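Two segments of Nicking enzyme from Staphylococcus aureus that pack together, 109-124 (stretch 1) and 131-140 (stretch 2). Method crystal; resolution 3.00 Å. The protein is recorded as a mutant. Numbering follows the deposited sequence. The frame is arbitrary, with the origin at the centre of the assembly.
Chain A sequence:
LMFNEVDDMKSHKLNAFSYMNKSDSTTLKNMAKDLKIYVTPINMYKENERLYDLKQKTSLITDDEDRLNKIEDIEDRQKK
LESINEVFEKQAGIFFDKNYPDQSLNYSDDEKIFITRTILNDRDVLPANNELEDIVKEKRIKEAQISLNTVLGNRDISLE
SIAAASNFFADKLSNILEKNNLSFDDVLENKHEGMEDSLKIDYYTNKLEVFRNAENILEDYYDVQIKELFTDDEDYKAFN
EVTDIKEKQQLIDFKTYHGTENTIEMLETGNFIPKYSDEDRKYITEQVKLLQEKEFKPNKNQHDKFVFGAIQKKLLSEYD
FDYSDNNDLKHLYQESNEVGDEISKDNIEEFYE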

ATOM      1  N   ASP A 109      -7.713 -15.356  14.998  1.00 83.62           N
ATOM      2  CA  ASP A 109      -7.404 -16.579  14.268  1.00 83.73           C
ATOM      3  C   ASP A 109      -6.430 -16.308  13.126  1.00 82.96           C
ATOM      4  O   ASP A 109      -5.425 -17.003  12.984  1.00 84.04           O
ATOM      5  CB  ASP A 109      -8.688 -17.211  13.733  1.00 86.72           C
ATOM      6  CG  ASP A 109      -9.609 -17.677  14.844  1.00 91.98           C
ATOM      7  OD1 ASP A 109      -9.430 -17.219  15.992  1.00 93.82           O
ATOM      8  OD2 ASP A 109     -10.511 -18.496  14.571  1.00 94.83           O
ATOM      9  N   ASP A 110      -6.728 -15.299  12.314  1.00 81.22           N
ATOM     10  CA  ASP A 110      -5.834 -14.921  11.226  1.00 77.03           C
ATOM     11  C   ASP A 110      -4.453 -14.570  11.763  1.00 73.14           C
ATOM     12  O   ASP A 110      -3.442 -15.090  11.288  1.00 68.71           O
ATOM     13  CB  ASP A 110      -6.406 -13.744  10.438  1.00 76.17           C
ATOM     14  CG  ASP A 110      -7.370 -14.186   9.357  1.00 79.64           C
ATOM     15  OD1 ASP A 110      -7.221 -15.321   8.857  1.00 77.22           O
ATOM     16  OD2 ASP A 110      -8.276 -13.399   9.008  1.00 82.47           O
ATOM     17  N   GLU A 111      -4.416 -13.688  12.755  1.00 71.65           N
ATOM     18  CA  GLU A 111      -3.156 -13.288  13.366  1.00 70.40           C
ATOM     19  C   GLU A 111      -2.385 -14.514  13.844  1.00 75.27           C
ATOM     20  O   GLU A 111      -1.211 -14.680  13.521  1.00 77.13           O
ATOM     21  CB  GLU A 111      -3.409 -12.324  14.525  1.00 69.16           C
ATOM     22  CG  GLU A 111      -3.877 -10.945  14.083  1.00 72.14           C
ATOM     23  CD  GLU A 111      -4.305 -10.067  15.242  1.00 75.19           C
ATOM     24  OE1 GLU A 111      -4.334 -10.566  16.387  1.00 78.52           O
ATOM     25  OE2 GLU A 111      -4.612  -8.878  15.010  1.00 71.99           O
ATOM     26  N   LYS A 112      -3.054 -15.378  14.602  1.00 77.59           N
ATOM     27  CA  LYS A 112      -2.436 -16.603  15.098  1.00 76.59           C
ATOM     28  C   LYS A 112      -1.788 -17.386  13.962  1.00 72.65           C
ATOM     29  O   LYS A 112      -0.602 -17.703  14.016  1.00 70.72           O
ATOM     30  CB  LYS A 112      -3.476 -17.479  15.796  1.00 73.77           C
ATOM     31  CG  LYS A 112      -3.880 -16.993  17.175  1.00 71.66           C
ATOM     32  CD  LYS A 112      -5.018 -17.831  17.729  1.00 81.19           C
ATOM     33  CE  LYS A 112      -5.371 -17.432  19.151  1.00 86.47           C
ATOM     34  NZ  LYS A 112      -6.705 -17.956  19.564  1.00 88.87           N
ATOM     35  N   ILE A 113      -2.576 -17.695  12.938  1.00 69.16           N
ATOM     36  CA  ILE A 113      -2.085 -18.443  11.788  1.00 66.18           C
ATOM     37  C   ILE A 113      -0.797 -17.834  11.250  1.00 65.32           C
ATOM     38  O   ILE A 113       0.183 -18.541  11.015  1.00 64.91           O
ATOM     39  CB  ILE A 113      -3.126 -18.470  10.661  1.00 63.41           C
ATOM     40  CG1 ILE A 113      -4.321 -19.331  11.070  1.00 65.34           C
ATOM     41  CG2 ILE A 113      -2.507 -19.012   9.384  1.00 58.03           C
ATOM     42  CD1 ILE A 113      -5.566 -19.059  10.265  1.00 69.27           C
ATOM     43  N   PHE A 114      -0.805 -16.520  11.053  1.00 64.98           N
ATOM     44  CA  PHE A 114       0.370 -15.818  10.549  1.00 65.65           C
ATOM     45  C   PHE A 114       1.563 -16.047  11.469  1.00 69.51           C
ATOM     46  O   PHE A 114       2.647 -16.411  11.016  1.00 72.79           O
ATOM     47  CB  PHE A 114       0.088 -14.320  10.424  1.00 64.82           C
ATOM     48  CG  PHE A 114       1.199 -13.547   9.765  1.00 64.17           C
ATOM     49  CD1 PHE A 114       1.336 -13.543   8.386  1.00 62.46           C
ATOM     50  CD2 PHE A 114       2.102 -12.819  10.523  1.00 64.26           C
ATOM     51  CE1 PHE A 114       2.354 -12.834   7.775  1.00 58.62           C
ATOM     52  CE2 PHE A 114       3.123 -12.105   9.916  1.00 62.23           C
ATOM     53  CZ  PHE A 114       3.247 -12.114   8.542  1.00 59.31           C
ATOM     54  N   ILE A 115       1.353 -15.838  12.764  1.00 68.16           N
ATOM     55  CA  ILE A 115       2.416 -15.994  13.747  1.00 66.35           C
ATOM     56  C   ILE A 115       2.901 -17.437  13.795  1.00 64.92           C
ATOM     57  O   ILE A 115       4.101 -17.699  13.762  1.00 65.27           O
ATOM     58  CB  ILE A 115       1.945 -15.574  15.149  1.00 67.79           C
ATOM     59  CG1 ILE A 115       1.519 -14.103  15.139  1.00 67.55           C
ATOM     60  CG2 ILE A 115       3.047 -15.811  16.171  1.00 70.36           C
ATOM     61  CD1 ILE A 115       1.189 -13.538  16.498  1.00 70.77           C
ATOM     62  N   THR A 116       1.957 -18.365  13.873  1.00 63.54           N
ATOM     63  CA  THR A 116       2.271 -19.786  13.917  1.00 63.99           C
ATOM     64  C   THR A 116       3.189 -20.173  12.765  1.00 65.28           C
ATOM     65  O   THR A 116       4.213 -20.821  12.966  1.00 67.04           O
ATOM     66  CB  THR A 116       0.993 -20.641  13.830  1.00 66.53           C
ATOM     67  OG1 THR A 116       0.230 -20.488  15.033  1.00 72.87           O
ATOM     68  CG2 THR A 116       1.338 -22.115  13.635  1.00 62.93           C
ATOM     69  N   ARG A 117       2.813 -19.762  11.560  1.00 62.13           N
ATOM     70  CA  ARG A 117       3.529 -20.151  10.353  1.00 59.07           C
ATOM     71  C   ARG A 117       4.908 -19.508  10.256  1.00 59.09           C
ATOM     72  O   ARG A 117       5.839 -20.097   9.708  1.00 56.82           O
ATOM     73  CB  ARG A 117       2.700 -19.780   9.129  1.00 61.00           C
ATOM     74  CG  ARG A 117       1.405 -20.563   9.018  1.00 64.23           C
ATOM     75  CD  ARG A 117       1.672 -22.018   8.676  1.00 62.19           C
ATOM     76  NE  ARG A 117       2.315 -22.147   7.373  1.00 62.93           N
ATOM     77  CZ  ARG A 117       2.709 -23.296   6.837  1.00 65.58           C
ATOM     78  NH1 ARG A 117       2.539 -24.440   7.487  1.00 60.93           N
ATOM     79  NH2 ARG A 117       3.280 -23.300   5.641  1.00 71.88           N
ATOM     80  N   THR A 118       5.035 -18.298  10.786  1.00 61.81           N
ATOM     81  CA  THR A 118       6.294 -17.572  10.714  1.00 63.63           C
ATOM     82  C   THR A 118       7.316 -18.174  11.672  1.00 68.20           C
ATOM     83  O   THR A 118       8.493 -18.293  11.339  1.00 69.47           O
ATOM     84  CB  THR A 118       6.101 -16.082  11.044  1.00 64.60           C
ATOM     85  OG1 THR A 118       4.702 -15.782  11.108  1.00 64.88           O
ATOM     86  CG2 THR A 118       6.751 -15.209   9.979  1.00 67.22           C
ATOM     87  N   ILE A 119       6.857 -18.561  12.859  1.00 70.06           N
ATOM     88  CA  ILE A 119       7.739 -19.150  13.863  1.00 70.45           C
ATOM     89  C   ILE A 119       8.351 -20.460  13.375  1.00 69.94           C
ATOM     90  O   ILE A 119       9.500 -20.769  13.688  1.00 75.03           O
ATOM     91  CB  ILE A 119       6.991 -19.434  15.176  1.00 71.21           C
ATOM     92  CG1 ILE A 119       6.524 -18.129  15.826  1.00 70.23           C
ATOM     93  CG2 ILE A 119       7.885 -20.206  16.134  1.00 73.52           C
ATOM     94  CD1 ILE A 119       7.564 -17.463  16.705  1.00 69.72           C
ATOM     95  N   LEU A 120       7.581 -21.229  12.611  1.00 61.90           N
ATOM     96  CA  LEU A 120       8.015 -22.556  12.192  1.00 63.40           C
ATOM     97  C   LEU A 120       9.071 -22.526  11.091  1.00 70.00           C
ATOM     98  O   LEU A 120      10.033 -23.297  11.129  1.00 74.00           O
ATOM     99  CB  LEU A 120       6.822 -23.387  11.721  1.00 62.77           C
ATOM    100  CG  LEU A 120       5.674 -23.562  12.714  1.00 68.16           C
ATOM    101  CD1 LEU A 120       4.974 -24.887  12.486  1.00 68.19           C
ATOM    102  CD2 LEU A 120       6.155 -23.453  14.153  1.00 72.61           C
ATOM    103  N   ASN A 121       8.891 -21.649  10.108  1.00 67.50           N
ATOM    104  CA  ASN A 121       9.778 -21.624   8.947  1.00 63.09           C
ATOM    105  C   ASN A 121      10.740 -20.439   8.925  1.00 65.41           C
ATOM    106  O   ASN A 121      11.701 -20.438   8.157  1.00 70.32           O
ATOM    107  CB  ASN A 121       8.965 -21.615   7.650  1.00 63.17           C
ATOM    108  CG  ASN A 121       7.812 -22.597   7.673  1.00 68.52           C
ATOM    109  OD1 ASN A 121       7.151 -22.774   8.696  1.00 71.42           O
ATOM    110  ND2 ASN A 121       7.565 -23.245   6.540  1.00 66.14           N
ATOM    111  N   ASP A 122      10.487 -19.432   9.756  1.00 67.04           N
ATOM    112  CA  ASP A 122      11.253 -18.191   9.678  1.00 71.08           C
ATOM    113  C   ASP A 122      11.785 -17.715  11.031  1.00 71.78           C
ATOM    114  O   ASP A 122      12.130 -16.543  11.180  1.00 72.02           O
ATOM    115  CB  ASP A 122      10.388 -17.093   9.047  1.00 73.76           C
ATOM    116  CG  ASP A 122      11.209 -15.936   8.506  1.00 71.77           C
ATOM    117  OD1 ASP A 122      12.399 -16.144   8.188  1.00 71.38           O
ATOM    118  OD2 ASP A 122      10.656 -14.821   8.393  1.00 67.68           O
ATOM    119  N   ARG A 123      11.862 -18.611  12.010  1.00 73.90           N
ATOM    120  CA  ARG A 123      12.376 -18.242  13.328  1.00 74.80           C
ATOM    121  C   ARG A 123      13.208 -19.346  13.971  1.00 78.36           C
ATOM    122  O   ARG A 123      12.829 -20.518  13.950  1.00 76.21           O
ATOM    123  CB  ARG A 123      11.223 -17.878  14.267  1.00 74.52           C
ATOM    124  CG  ARG A 123      10.473 -16.611  13.891  1.00 73.86           C
ATOM    125  CD  ARG A 123      11.255 -15.361  14.257  1.00 72.58           C
ATOM    126  NE  ARG A 123      10.523 -14.148  13.896  1.00 73.62           N
ATOM    127  CZ  ARG A 123      10.512 -13.604  12.682  1.00 74.03           C
ATOM    128  NH1 ARG A 123      11.199 -14.158  11.692  1.00 76.04           N
ATOM    129  NH2 ARG A 123       9.813 -12.502  12.452  1.00 71.00           N
ATOM    130  N   ASP A 124      14.348 -18.960  14.533  1.00 85.39           N
ATOM    131  CA  ASP A 124      15.096 -19.833  15.428  1.00 92.63           C
ATOM    132  C   ASP A 124      14.648 -19.504  16.849  1.00 96.78           C
ATOM    133  O   ASP A 124      14.493 -18.333  17.195  1.00 98.79           O
ATOM    134  CB  ASP A 124      16.603 -19.616  15.266  1.00 94.48           C
ATOM    135  CG  ASP A 124      17.098 -19.983  13.878  1.00 92.93           C
ATOM    136  OD1 ASP A 124      16.680 -21.040  13.357  1.00 91.78           O
ATOM    137  OD2 ASP A 124      17.901 -19.211  13.307  1.00 91.66           O
ATOM    138  N   GLU A 131       7.953 -10.370  22.201  1.00 91.33           N
ATOM    139  CA  GLU A 131       8.360 -10.473  20.806  1.00 88.98           C
ATOM    140  C   GLU A 131       7.196 -10.887  19.907  1.00 89.90           C
ATOM    141  O   GLU A 131       7.204 -10.612  18.706  1.00 86.80           O
ATOM    142  CB  GLU A 131       9.512 -11.471  20.665  1.00 82.99           C
ATOM    143  N   LEU A 132       6.195 -11.542  20.490  1.00 91.51           N
ATOM    144  CA  LEU A 132       5.048 -12.020  19.721  1.00 90.08           C
ATOM    145  C   LEU A 132       4.149 -10.865  19.286  1.00 89.63           C
ATOM    146  O   LEU A 132       3.337 -11.010  18.374  1.00 86.49           O
ATOM    147  CB  LEU A 132       4.236 -13.024  20.540  1.00 89.70           C
ATOM    148  CG  LEU A 132       3.596 -14.146  19.722  1.00 88.60           C
ATOM    149  CD1 LEU A 132       4.665 -15.097  19.198  1.00 86.75           C
ATOM    150  CD2 LEU A 132       2.564 -14.896  20.545  1.00 91.88           C
ATOM    151  N   GLU A 133       4.288  -9.723  19.951  1.00 91.92           N
ATOM    152  CA  GLU A 133       3.544  -8.528  19.570  1.00 90.19           C
ATOM    153  C   GLU A 133       4.119  -7.914  18.297  1.00 86.78           C
ATOM    154  O   GLU A 133       3.381  -7.393  17.462  1.00 85.67           O
ATOM    155  CB  GLU A 133       3.570  -7.503  20.709  1.00 92.95           C
ATOM    156  CG  GLU A 133       3.355  -6.057  20.274  1.00 92.88           C
ATOM    157  CD  GLU A 133       2.002  -5.822  19.627  1.00 92.81           C
ATOM    158  OE1 GLU A 133       1.315  -6.812  19.296  1.00 92.84           O
ATOM    159  OE2 GLU A 133       1.624  -4.644  19.454  1.00 91.89           O
ATOM    160  N   ASP A 134       5.439  -7.986  18.157  1.00 85.09           N
ATOM    161  CA  ASP A 134       6.134  -7.393  17.016  1.00 79.50           C
ATOM    162  C   ASP A 134       5.819  -8.112  15.707  1.00 71.95           C
ATOM    163  O   ASP A 134       5.660  -7.478  14.664  1.00 66.10           O
ATOM    164  CB  ASP A 134       7.646  -7.406  17.259  1.00 80.23           C
ATOM    165  CG  ASP A 134       8.107  -6.264  18.143  1.00 82.73           C
ATOM    166  OD1 ASP A 134       7.608  -5.131  17.967  1.00 83.18           O
ATOM    167  OD2 ASP A 134       8.973  -6.502  19.013  1.00 83.75           O
ATOM    168  N   ILE A 135       5.731  -9.436  15.762  1.00 74.23           N
ATOM    169  CA  ILE A 135       5.530 -10.230  14.556  1.00 68.65           C
ATOM    170  C   ILE A 135       4.204  -9.875  13.881  1.00 67.11           C
ATOM    171  O   ILE A 135       4.107  -9.880  12.656  1.00 67.27           O
ATOM    172  CB  ILE A 135       5.592 -11.744  14.863  1.00 68.56           C
ATOM    173  CG1 ILE A 135       5.850 -12.550  13.586  1.00 68.20           C
ATOM    174  CG2 ILE A 135       4.322 -12.196  15.546  1.00 75.33           C
ATOM    175  CD1 ILE A 135       4.601 -12.933  12.817  1.00 70.15           C
ATOM    176  N   VAL A 136       3.187  -9.553  14.676  1.00 66.97           N
ATOM    177  CA  VAL A 136       1.889  -9.171  14.124  1.00 67.93           C
ATOM    178  C   VAL A 136       2.025  -7.871  13.336  1.00 65.69           C
ATOM    179  O   VAL A 136       1.432  -7.713  12.270  1.00 63.58           O
ATOM    180  CB  VAL A 136       0.816  -9.009  15.226  1.00 68.65           C
ATOM    181  CG1 VAL A 136       0.465  -7.539  15.441  1.00 69.29           C
ATOM    182  CG2 VAL A 136      -0.429  -9.809  14.872  1.00 64.90           C
ATOM    183  N   LYS A 137       2.816  -6.947  13.871  1.00 66.43           N
ATOM    184  CA  LYS A 137       3.094  -5.684  13.201  1.00 63.14           C
ATOM    185  C   LYS A 137       3.584  -5.960  11.786  1.00 59.98           C
ATOM    186  O   LYS A 137       3.322  -5.188  10.865  1.00 58.75           O
ATOM    187  CB  LYS A 137       4.153  -4.903  13.984  1.00 64.37           C
ATOM    188  CG  LYS A 137       4.457  -3.509  13.457  1.00 68.87           C
ATOM    189  CD  LYS A 137       5.690  -2.932  14.144  1.00 72.93           C
ATOM    190  CE  LYS A 137       5.946  -1.493  13.741  1.00 75.14           C
ATOM    191  NZ  LYS A 137       4.957  -0.559  14.352  1.00 78.16           N
ATOM    192  N   GLU A 138       4.297  -7.069  11.619  1.00 61.83           N
ATOM    193  CA  GLU A 138       4.838  -7.443  10.320  1.00 61.39           C
ATOM    194  C   GLU A 138       3.717  -7.768   9.337  1.00 58.64           C
ATOM    195  O   GLU A 138       3.728  -7.299   8.201  1.00 58.27           O
ATOM    196  CB  GLU A 138       5.778  -8.643  10.458  1.00 64.13           C
ATOM    197  CG  GLU A 138       6.521  -9.013   9.185  1.00 65.20           C
ATOM    198  CD  GLU A 138       7.401 -10.238   9.366  1.00 69.26           C
ATOM    199  OE1 GLU A 138       8.017 -10.378  10.445  1.00 69.83           O
ATOM    200  OE2 GLU A 138       7.471 -11.065   8.432  1.00 70.34           O
ATOM    201  N   LYS A 139       2.751  -8.573   9.774  1.00 55.33           N
ATOM    202  CA  LYS A 139       1.631  -8.945   8.912  1.00 54.37           C
ATOM    203  C   LYS A 139       0.807  -7.716   8.560  1.00 55.32           C
ATOM    204  O   LYS A 139       0.419  -7.522   7.409  1.00 53.64           O
ATOM    205  CB  LYS A 139       0.732  -9.988   9.585  1.00 54.55           C
ATOM    206  CG  LYS A 139      -0.590  -9.426  10.104  1.00 59.08           C
ATOM    207  CD  LYS A 139      -1.538 -10.518  10.564  1.00 61.88           C
ATOM    208  CE  LYS A 139      -2.140 -11.256   9.383  1.00 63.72           C
ATOM    209  NZ  LYS A 139      -3.611 -11.440   9.537  1.00 66.41           N
ATOM    210  N   ARG A 140       0.535  -6.890   9.563  1.00 58.62           N
ATOM    211  CA  ARG A 140      -0.261  -5.689   9.366  1.00 57.73           C
ATOM    212  C   ARG A 140       0.336  -4.824   8.259  1.00 56.66           C
ATOM    213  O   ARG A 140      -0.390  -4.251   7.446  1.00 56.42           O
ATOM    214  CB  ARG A 140      -0.354  -4.893  10.670  1.00 56.20           C
TER

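How do two helices that cross steeply find enough surface to hold on to? Their axes run at 105° to one another and come within 9.7 Å, so the contact is a compact patch, and the two stretches together bury 597 Å². No hydrogen bond links them; apolar packing does most of the work. Ile135, Phe114 and Lys139 cover the most surface, and all three direct their CA-to-CB bonds toward the opposing helix.

What makes Ile135 so central? Its side chain meets several neighbours at once. Ile135 CG2 lies 3.4 Å from Ile115 CG1, and Ile135 CD1 lies 3.4 Å from Phe114 CE2. A branched aliphatic side chain suits this buried place, since it can fill space beside several partners without leaving a polar group unpaired. Ile115 leaves its backbone sideways, yet its end comes nearer to stretch 2, and its CG2 packs 3.5 Å from Leu132 CD1. Ile115 CD1 makes a looser contact with Val136 CG2, at 4.4 Å. The backbones come close here as well, with the CA atoms of Ile115 and Ile135 6.6 Å apart.

Why does a lysine sit against the buried ring of Phe114? Lys139 offers the ring its aliphatic root rather than its charge. With chi1 of Phe114 in the t rotamer, one ring face meets Lys139 CB, which stands 3.2 Å from the centroid of the Phe114 ring and 14° off the ring normal, a close CH-pi contact. The rest of the lysine runs along helix 109-122 toward its N-terminal end, where Lys139 NZ comes 3.7 Å from Asp110 CB and is hydrogen-bonded elsewhere in the structure. A long side chain therefore suits both demands, laying methylenes against apolar atoms and carrying the amine to a more exposed margin. Glu111 behaves similarly: its CG packs 3.7 Å from Val136 CG2, so its aliphatic portion joins the contact.

Where does charge contribute directly? Beyond the helical turns of stretch 1, the CA-to-CB bond of Arg123 points toward stretch 2, and the residue forms a salt bridge with Glu138, whose OE1 lies 3.4 Å from Arg123 NH2, at the edge of the guanidinium and near its plane. The CA-to-CB bond of Glu138 points toward stretch 1, and chi1 and chi2 are both t, so the chain is extended through these two bonds. Arg123 NH1 is held within its own stretch by a hydrogen bond to Asp122 O at 2.6 Å, so the guanidinium ties the local backbone to the neighbouring helix.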